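Side-chain contact in PilY2 protein (Pseudomonas aeruginosa, PDB 3TDQ), which probably takes part in the biogenesis of type 4 fimbriae, though its molecular role is not established: residues Asn21-Asp26 with Ser64-Ile69. Sequence-based numbering, arbitrary orientation.
Sequences NLVDID and STITDI
Ile66 and Ile25 meet tip to tip, the CD1 methyl of Ile66 lying 3.7 Å from CD1 of Ile25. This is the tightest touch between the two segments. Val23, two residues before Ile25 and on the same face of its strand, offers a branch rather than a chain end: its CG1 comes within 4.0 Å of Ile66 CD1, the two side chains crossing at about a right angle. One methyl of Ile66 therefore meets both Val23 and Ile25. Ile25 is extended in the same way as Ile66: CG1 sits anti to the carbonyl carbon (chi1 -58°) and CD1 continues the chain outward (chi2 166°), which sends the terminal methyl toward strand 65-71. There it also reaches Ile69, end to end again, with 4.2 Å between Ile25 CD1 and Ile69 CD1. Thr67 and Asp68 form a classic beta bulge opposite Ser56, which is consistent with Ile66 and Ile69, three apart in sequence, both facing strand 22-25.

Only methyl groups touch here, and all four residues are buried. The two strand segments run nearly perpendicular (89°), with axes 9.2 Å apart, so the contact is packing across a core rather than pairing of neighbours. They belong to one strongly curved antiparallel sheet, consistent with the OB clan to which the family is assigned, and strands 6-17 and 52-58 lie between them in the strand order. From those strands Val13 packs on Val23, while Tyr55 touches Ile25, Ile66 and Ile69; Tyr30 of strand 28-31 adds a further contact to Ile66.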
ATOM      1  N   ASN A  21       4.686 -19.554   6.527  1.00 27.91           N
ATOM      2  CA  ASN A  21       3.929 -18.504   5.829  1.00 26.49           C
ATOM      3  C   ASN A  21       3.005 -17.781   6.821  1.00 28.24           C
ATOM      4  O   ASN A  21       1.832 -17.571   6.547  1.00 25.61           O
ATOM      5  CB  ASN A  21       3.125 -19.082   4.630  1.00 24.66           C
ATOM      6  CG  ASN A  21       4.003 -19.377   3.460  1.00 36.18           C
ATOM      7  OD1 ASN A  21       4.477 -20.490   3.307  1.00 31.70           O
ATOM      8  ND2 ASN A  21       4.325 -18.350   2.669  1.00 26.55           N
ATOM      9  N   LEU A  22       3.531 -17.429   7.985  1.00 26.62           N
ATOM     10  CA  LEU A  22       2.727 -16.752   8.999  1.00 26.22           C
ATOM     11  C   LEU A  22       3.340 -15.431   9.393  1.00 28.48           C
ATOM     12  O   LEU A  22       4.564 -15.302   9.489  1.00 28.77           O
ATOM     13  CB  LEU A  22       2.550 -17.621  10.279  1.00 27.21           C
ATOM     14  CG  LEU A  22       1.692 -18.875  10.211  1.00 33.08           C
ATOM     15  CD1 LEU A  22       1.856 -19.693  11.479  1.00 33.51           C
ATOM     16  CD2 LEU A  22       0.203 -18.558   9.964  1.00 34.85           C
ATOM     17  N   VAL A  23       2.473 -14.472   9.666  1.00 23.47           N
ATOM     18  CA  VAL A  23       2.855 -13.160  10.131  1.00 23.68           C
ATOM     19  C   VAL A  23       1.994 -12.846  11.372  1.00 28.44           C
ATOM     20  O   VAL A  23       0.786 -13.114  11.413  1.00 27.43           O
ATOM     21  CB  VAL A  23       2.808 -12.069   9.029  1.00 27.00           C
ATOM     22  CG1 VAL A  23       1.378 -11.728   8.609  1.00 26.23           C
ATOM     23  CG2 VAL A  23       3.542 -10.804   9.476  1.00 26.78           C
ATOM     24  N   ASP A  24       2.660 -12.342  12.391  1.00 26.11           N
ATOM     25  CA  ASP A  24       2.041 -11.942  13.649  1.00 25.39           C
ATOM     26  C   ASP A  24       1.959 -10.409  13.650  1.00 28.34           C
ATOM     27  O   ASP A  24       2.988  -9.719  13.658  1.00 27.70           O
ATOM     28  CB  ASP A  24       2.875 -12.507  14.815  1.00 25.95           C
ATOM     29  CG  ASP A  24       2.655 -11.966  16.207  1.00 30.74           C
ATOM     30  OD1 ASP A  24       1.849 -11.013  16.366  1.00 31.22           O
ATOM     31  OD2 ASP A  24       3.324 -12.459  17.132  1.00 33.46           O
ATOM     32  N   ILE A  25       0.730  -9.895  13.631  1.00 25.20           N
ATOM     33  CA  ILE A  25       0.415  -8.461  13.646  1.00 24.96           C
ATOM     34  C   ILE A  25      -0.450  -8.196  14.873  1.00 28.87           C
ATOM     35  O   ILE A  25      -1.552  -8.755  14.971  1.00 27.70           O
ATOM     36  CB  ILE A  25      -0.291  -8.000  12.321  1.00 26.76           C
ATOM     37  CG1 ILE A  25       0.593  -8.300  11.080  1.00 26.27           C
ATOM     38  CG2 ILE A  25      -0.663  -6.499  12.377  1.00 27.13           C
ATOM     39  CD1 ILE A  25      -0.157  -8.201   9.750  1.00 26.37           C
ATOM     40  N   ASP A  26       0.055  -7.368  15.824  1.00 26.69           N
ATOM     41  CA  ASP A  26      -0.663  -7.025  17.074  1.00 26.87           C
ATOM     42  C   ASP A  26      -1.146  -8.304  17.810  1.00 32.11           C
ATOM     43  O   ASP A  26      -2.242  -8.317  18.374  1.00 31.73           O
ATOM     44  CB  ASP A  26      -1.858  -6.074  16.813  1.00 28.36           C
ATOM     45  CG  ASP A  26      -1.524  -4.714  16.181  1.00 38.14           C
ATOM     46  OD1 ASP A  26      -0.349  -4.297  16.245  1.00 36.82           O
ATOM     47  OD2 ASP A  26      -2.454  -4.061  15.651  1.00 44.45           O
ATOM     48  N   SER A  64      -6.678 -16.330   8.399  1.00 28.30           N
ATOM     49  CA  SER A  64      -7.106 -15.516   7.252  1.00 27.20           C
ATOM     50  C   SER A  64      -5.882 -15.112   6.446  1.00 28.87           C
ATOM     51  O   SER A  64      -4.779 -15.021   6.997  1.00 27.86           O
ATOM     52  CB  SER A  64      -7.928 -14.319   7.695  1.00 31.10           C
ATOM     53  OG  SER A  64      -9.223 -14.813   8.027  1.00 31.42           O
ATOM     54  N   THR A  65      -6.058 -14.976   5.123  1.00 24.60           N
ATOM     55  CA  THR A  65      -4.969 -14.791   4.178  1.00 23.77           C
ATOM     56  C   THR A  65      -4.804 -13.343   3.753  1.00 27.05           C
ATOM     57  O   THR A  65      -5.730 -12.759   3.196  1.00 26.31           O
ATOM     58  CB  THR A  65      -5.220 -15.698   2.951  1.00 29.05           C
ATOM     59  OG1 THR A  65      -5.339 -17.039   3.404  1.00 28.96           O
ATOM     60  CG2 THR A  65      -4.092 -15.641   1.921  1.00 24.57           C
ATOM     61  N   ILE A  66      -3.604 -12.789   3.976  1.00 23.79           N
ATOM     62  CA  ILE A  66      -3.277 -11.432   3.542  1.00 23.56           C
ATOM     63  C   ILE A  66      -2.863 -11.522   2.072  1.00 27.13           C
ATOM     64  O   ILE A  66      -1.899 -12.229   1.742  1.00 24.97           O
ATOM     65  CB  ILE A  66      -2.193 -10.765   4.446  1.00 26.42           C
ATOM     66  CG1 ILE A  66      -2.769 -10.441   5.851  1.00 26.12           C
ATOM     67  CG2 ILE A  66      -1.637  -9.492   3.758  1.00 26.06           C
ATOM     68  CD1 ILE A  66      -1.728  -9.975   6.901  1.00 26.72           C
ATOM     69  N   THR A  67      -3.602 -10.819   1.195  1.00 25.03           N
ATOM     70  CA  THR A  67      -3.314 -10.826  -0.246  1.00 25.62           C
ATOM     71  C   THR A  67      -2.697  -9.496  -0.682  1.00 28.01           C
ATOM     72  O   THR A  67      -2.250  -9.380  -1.820  1.00 26.85           O
ATOM     73  CB  THR A  67      -4.586 -11.143  -1.067  1.00 28.44           C
ATOM     74  OG1 THR A  67      -5.563 -10.149  -0.773  1.00 30.05           O
ATOM     75  CG2 THR A  67      -5.140 -12.534  -0.768  1.00 27.91           C
ATOM     76  N   ASP A  68      -2.644  -8.509   0.229  1.00 24.89           N
ATOM     77  CA  ASP A  68      -2.100  -7.170  -0.060  1.00 24.81           C
ATOM     78  C   ASP A  68      -1.578  -6.549   1.225  1.00 28.78           C
ATOM     79  O   ASP A  68      -2.329  -6.450   2.200  1.00 27.63           O
ATOM     80  CB  ASP A  68      -3.203  -6.266  -0.691  1.00 27.02           C
ATOM     81  CG  ASP A  68      -2.710  -4.961  -1.322  1.00 39.32           C
ATOM     82  OD1 ASP A  68      -1.485  -4.736  -1.351  1.00 41.64           O
ATOM     83  OD2 ASP A  68      -3.555  -4.179  -1.808  1.00 40.82           O
ATOM     84  N   ILE A  69      -0.292  -6.180   1.264  1.00 24.61           N
ATOM     85  CA  ILE A  69       0.247  -5.573   2.492  1.00 24.45           C
ATOM     86  C   ILE A  69       1.238  -4.458   2.131  1.00 27.71           C
ATOM     87  O   ILE A  69       2.085  -4.631   1.256  1.00 25.79           O
ATOM     88  CB  ILE A  69       0.841  -6.637   3.464  1.00 26.53           C
ATOM     89  CG1 ILE A  69       1.266  -6.016   4.827  1.00 26.42           C
ATOM     90  CG2 ILE A  69       1.942  -7.493   2.803  1.00 25.39           C
ATOM     91  CD1 ILE A  69       1.404  -7.077   6.018  1.00 28.88           C
TER